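Local coordinates for iron-regulated transcriptional activator AFT2 (Saccharomyces cerevisiae, PDB 4LMG), which activates genes of the iron regulon when iron is low, recognising the 5'-CACCC-3' iron-responsive element in their promoters, at a contact of chain A with DNA. Coordinates in Å, arbitrary orientation; residue numbers count along the deposited sequence, not the author numbering.

A contact of chain A with DNA. Residues 18-19, 38, 41-42. With nucleotides of chain B.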
ATOM      1  N   ARG A  18      -2.013 -17.638   1.804  1.00 33.94           N
ATOM      2  CA  ARG A  18      -1.587 -16.655   2.795  1.00 36.05           C
ATOM      3  C   ARG A  18      -2.768 -15.935   3.444  1.00 40.28           C
ATOM      4  O   ARG A  18      -2.717 -15.575   4.619  1.00 41.55           O
ATOM      5  CB  ARG A  18      -0.664 -15.620   2.145  1.00 36.81           C
ATOM      6  CG  ARG A  18      -1.277 -14.940   0.931  1.00 38.83           C
ATOM      7  CD  ARG A  18      -0.456 -13.756   0.444  1.00 40.12           C
ATOM      8  NE  ARG A  18      -0.804 -13.405  -0.930  1.00 40.60           N
ATOM      9  CZ  ARG A  18      -0.281 -12.387  -1.608  1.00 42.29           C
ATOM     10  NH1 ARG A  18       0.623 -11.597  -1.042  1.00 38.89           N
ATOM     11  NH2 ARG A  18      -0.665 -12.156  -2.855  1.00 38.79           N
ATOM     12  N   HIS A  19      -3.831 -15.730   2.673  1.00 41.02           N
ATOM     13  CA  HIS A  19      -4.957 -14.914   3.113  1.00 49.02           C
ATOM     14  C   HIS A  19      -5.869 -15.606   4.126  1.00 48.79           C
ATOM     15  O   HIS A  19      -6.713 -14.963   4.746  1.00 46.99           O
ATOM     16  CB  HIS A  19      -5.762 -14.429   1.905  1.00 46.06           C
ATOM     17  CG  HIS A  19      -5.046 -13.403   1.083  1.00 50.69           C
ATOM     18  ND1 HIS A  19      -5.049 -13.416  -0.295  1.00 56.67           N
ATOM     19  CD2 HIS A  19      -4.304 -12.331   1.448  1.00 50.37           C
ATOM     20  CE1 HIS A  19      -4.340 -12.396  -0.744  1.00 54.28           C
ATOM     21  NE2 HIS A  19      -3.877 -11.721   0.293  1.00 55.19           N
ATOM     22  N   ILE A  38      -1.703  -6.855   8.959  1.00 26.01           N
ATOM     23  CA  ILE A  38      -0.635  -7.350   8.099  1.00 30.17           C
ATOM     24  C   ILE A  38       0.394  -6.259   7.834  1.00 32.29           C
ATOM     25  O   ILE A  38       0.073  -5.199   7.290  1.00 28.22           O
ATOM     26  CB  ILE A  38      -1.172  -7.855   6.748  1.00 28.72           C
ATOM     27  CG1 ILE A  38      -2.242  -8.928   6.960  1.00 30.45           C
ATOM     28  CG2 ILE A  38      -0.029  -8.398   5.895  1.00 15.91           C
ATOM     29  CD1 ILE A  38      -2.986  -9.301   5.696  1.00 26.66           C
ATOM     30  N   SER A  41       3.025  -9.125   3.151  1.00 25.88           N
ATOM     31  CA  SER A  41       2.736 -10.481   2.704  1.00 26.89           C
ATOM     32  C   SER A  41       3.242 -10.757   1.291  1.00 26.39           C
ATOM     33  O   SER A  41       3.342  -9.850   0.461  1.00 23.05           O
ATOM     34  CB  SER A  41       1.237 -10.774   2.782  1.00 22.33           C
ATOM     35  OG  SER A  41       0.529 -10.081   1.769  1.00 32.63           O
ATOM     36  N   ASP A  42       3.582 -12.018   1.048  1.00 24.11           N
ATOM     37  CA  ASP A  42       3.816 -12.536  -0.293  1.00 32.71           C
ATOM     38  C   ASP A  42       3.250 -13.954  -0.324  1.00 32.97           C
ATOM     39  O   ASP A  42       2.685 -14.411   0.666  1.00 28.69           O
ATOM     40  CB  ASP A  42       5.306 -12.503  -0.661  1.00 28.66           C
ATOM     41  CG  ASP A  42       6.161 -13.359   0.256  1.00 33.76           C
ATOM     42  OD1 ASP A  42       5.848 -14.555   0.424  1.00 36.22           O
ATOM     43  OD2 ASP A  42       7.155 -12.837   0.807  1.00 32.47           O
TER
ATOM     44  P    DC B  10      -4.575  -5.103   6.617  1.00 29.01           P
ATOM     45  OP1  DC B  10      -5.945  -5.480   6.211  1.00 21.06           O
ATOM     46  OP2  DC B  10      -3.993  -5.686   7.846  1.00 36.60           O
ATOM     47  O5'  DC B  10      -3.571  -5.406   5.404  1.00 27.76           O
ATOM     48  C5'  DC B  10      -3.963  -5.112   4.071  1.00 27.55           C
ATOM     49  C4'  DC B  10      -2.782  -5.176   3.112  1.00 31.59           C
ATOM     50  O4'  DC B  10      -1.988  -3.963   3.211  1.00 19.52           O
ATOM     51  C3'  DC B  10      -1.805  -6.342   3.328  1.00 26.21           C
ATOM     52  O3'  DC B  10      -1.581  -7.027   2.109  1.00 30.03           O
ATOM     53  C2'  DC B  10      -0.513  -5.639   3.739  1.00 27.45           C
ATOM     54  C1'  DC B  10      -0.664  -4.361   2.927  1.00 22.15           C
ATOM     55  N1   DC B  10       0.302  -3.282   3.277  1.00 21.96           N
ATOM     56  C2   DC B  10       0.731  -2.413   2.270  1.00 25.78           C
ATOM     57  O2   DC B  10       0.291  -2.556   1.122  1.00 25.97           O
ATOM     58  N3   DC B  10       1.614  -1.435   2.581  1.00 17.41           N
ATOM     59  C4   DC B  10       2.068  -1.304   3.826  1.00 21.60           C
ATOM     60  N4   DC B  10       2.940  -0.316   4.066  1.00 21.35           N
ATOM     61  C5   DC B  10       1.647  -2.184   4.871  1.00 16.59           C
ATOM     62  C6   DC B  10       0.772  -3.149   4.553  1.00 18.10           C
ATOM     63  P    DA B  11      -2.503  -8.274   1.694  1.00 28.72           P
ATOM     64  OP1  DA B  11      -3.911  -7.907   1.958  1.00 30.51           O
ATOM     65  OP2  DA B  11      -1.933  -9.492   2.313  1.00 33.33           O
ATOM     66  O5'  DA B  11      -2.273  -8.392   0.117  1.00 33.24           O
ATOM     67  C5'  DA B  11      -2.862  -7.436  -0.746  1.00 30.64           C
ATOM     68  C4'  DA B  11      -1.926  -7.034  -1.877  1.00 30.58           C
ATOM     69  O4'  DA B  11      -0.911  -6.117  -1.391  1.00 24.95           O
ATOM     70  C3'  DA B  11      -1.176  -8.150  -2.597  1.00 36.85           C
ATOM     71  O3'  DA B  11      -1.178  -7.756  -3.965  1.00 41.16           O
ATOM     72  C2'  DA B  11       0.208  -8.112  -1.942  1.00 20.12           C
ATOM     73  C1'  DA B  11       0.384  -6.626  -1.640  1.00 26.77           C
ATOM     74  N9   DA B  11       1.190  -6.304  -0.461  1.00 23.24           N
ATOM     75  C8   DA B  11       1.250  -6.991   0.722  1.00 28.77           C
ATOM     76  N7   DA B  11       2.059  -6.448   1.606  1.00 26.32           N
ATOM     77  C5   DA B  11       2.557  -5.326   0.962  1.00 25.94           C
ATOM     78  C6   DA B  11       3.467  -4.321   1.358  1.00 32.60           C
ATOM     79  N6   DA B  11       4.057  -4.283   2.558  1.00 29.98           N
ATOM     80  N1   DA B  11       3.749  -3.345   0.469  1.00 33.69           N
ATOM     81  C2   DA B  11       3.156  -3.376  -0.730  1.00 34.76           C
ATOM     82  N3   DA B  11       2.290  -4.264  -1.214  1.00 36.00           N
ATOM     83  C4   DA B  11       2.028  -5.223  -0.311  1.00 26.58           C
ATOM     84  P    DC B  12      -0.505  -8.683  -5.089  1.00 35.34           P
ATOM     85  OP1  DC B  12      -1.532  -8.975  -6.112  1.00 34.98           O
ATOM     86  OP2  DC B  12       0.185  -9.803  -4.412  1.00 41.98           O
ATOM     87  O5'  DC B  12       0.600  -7.730  -5.732  1.00 39.14           O
ATOM     88  C5'  DC B  12       0.224  -6.400  -6.061  1.00 35.90           C
ATOM     89  C4'  DC B  12       1.448  -5.538  -6.295  1.00 33.39           C
ATOM     90  O4'  DC B  12       2.168  -5.356  -5.051  1.00 27.03           O
ATOM     91  C3'  DC B  12       2.448  -6.119  -7.287  1.00 33.27           C
ATOM     92  O3'  DC B  12       2.848  -5.083  -8.174  1.00 38.63           O
ATOM     93  C2'  DC B  12       3.597  -6.623  -6.413  1.00 21.11           C
ATOM     94  C1'  DC B  12       3.534  -5.668  -5.227  1.00 22.87           C
ATOM     95  N1   DC B  12       4.016  -6.229  -3.929  1.00 27.74           N
ATOM     96  C2   DC B  12       4.977  -5.528  -3.195  1.00 27.65           C
ATOM     97  O2   DC B  12       5.423  -4.464  -3.638  1.00 33.80           O
ATOM     98  N3   DC B  12       5.401  -6.038  -2.015  1.00 26.21           N
ATOM     99  C4   DC B  12       4.899  -7.188  -1.564  1.00 30.99           C
ATOM    100  N4   DC B  12       5.349  -7.643  -0.389  1.00 26.76           N
ATOM    101  C5   DC B  12       3.914  -7.917  -2.295  1.00 31.20           C
ATOM    102  C6   DC B  12       3.504  -7.404  -3.461  1.00 24.96           C
ATOM    103  P    DT B  13       3.588  -5.442  -9.554  1.00 43.24           P
ATOM    104  OP1  DT B  13       3.371  -4.316 -10.491  1.00 46.84           O
ATOM    105  OP2  DT B  13       3.186  -6.810  -9.947  1.00 36.09           O
ATOM    106  O5'  DT B  13       5.135  -5.484  -9.146  1.00 41.95           O
ATOM    107  C5'  DT B  13       5.778  -4.274  -8.762  1.00 37.16           C
ATOM    108  C4'  DT B  13       7.076  -4.532  -8.018  1.00 26.13           C
ATOM    109  O4'  DT B  13       6.801  -5.166  -6.747  1.00 29.41           O
ATOM    110  C3'  DT B  13       8.062  -5.455  -8.728  1.00 28.23           C
ATOM    111  O3'  DT B  13       9.073  -4.685  -9.371  1.00 25.36           O
ATOM    112  C2'  DT B  13       8.656  -6.319  -7.613  1.00 29.27           C
ATOM    113  C1'  DT B  13       7.987  -5.808  -6.338  1.00 34.31           C
ATOM    114  N1   DT B  13       7.645  -6.901  -5.389  1.00 28.33           N
ATOM    115  C2   DT B  13       8.176  -6.892  -4.118  1.00 29.30           C
ATOM    116  O2   DT B  13       8.923  -6.024  -3.705  1.00 39.11           O
ATOM    117  N3   DT B  13       7.794  -7.951  -3.337  1.00 29.10           N
ATOM    118  C4   DT B  13       6.958  -8.993  -3.690  1.00 30.70           C
ATOM    119  O4   DT B  13       6.679  -9.894  -2.908  1.00 36.07           O
ATOM    120  C5   DT B  13       6.439  -8.941  -5.033  1.00 29.73           C
ATOM    121  C7   DT B  13       5.520 -10.014  -5.540  1.00 30.57           C
ATOM    122  C6   DT B  13       6.805  -7.912  -5.807  1.00 32.68           C
TER
HETATM  123  O   HOH W   1       2.373 -10.727  -3.193  1.00 32.60           O
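Ile38, Ser41 and Asp42 have extended, strand-like backbones (Ser41 phi/psi -148/150°), whereas Arg18 and His19 form a short 3-10 turn, and together they meet the phosphates of DC10, DA11 and DC12 on one DNA strand. In Arg18, CG is tucked between the backbone N and the carbonyl carbon (chi1 55°), and the chain then runs extended from CG to NE. That carries the guanidinium alongside the DNA backbone, where Arg18 NH2 forms a salt bridge with OP2 of the DC12 phosphate at 2.9 Å. This pair is also a hydrogen bond, nearly straight, and the oxygen lies in the guanidinium plane. NH1 adds a water-mediated link to the same OP2, so that oxygen is held both directly and through solvent.

The Ser41 hydroxyl is likewise tucked in between N and C (chi1 72°), and Ser41 OG points at the neighbouring phosphate, donating to DA11 OP2 at 2.6 Å. The Ser41 carbonyl O meanwhile accepts from the exocyclic amine N4 of paired DC12 at 3.1 Å, in the major groove. The amine sits above the carbonyl plane, off the lone pairs; since the acceptor is main chain, this base contact does not depend on the serine hydroxyl. Next to it, Asp42 brings CB to 3.7 Å from DT13 O4, a loose contact.

One step back, the Ile38 backbone N donates almost linearly to DC10 OP2 at 2.8 Å, while its CG2 branch packs on C2' of the DC10 deoxyribose. His19 turns its ring edge towards DA11 OP2, NE2 at 3.6 Å, with Arg18 CG over one ring face.

In this DNA-binding domain of WRKY-GCM1 fold, turn 18-20 leads into helix 21-29 and flanks the phosphates; strand 36-38 ends at the DC10 phosphate, and strand 40-42 reaches the major-groove edge of DC12 and DT13.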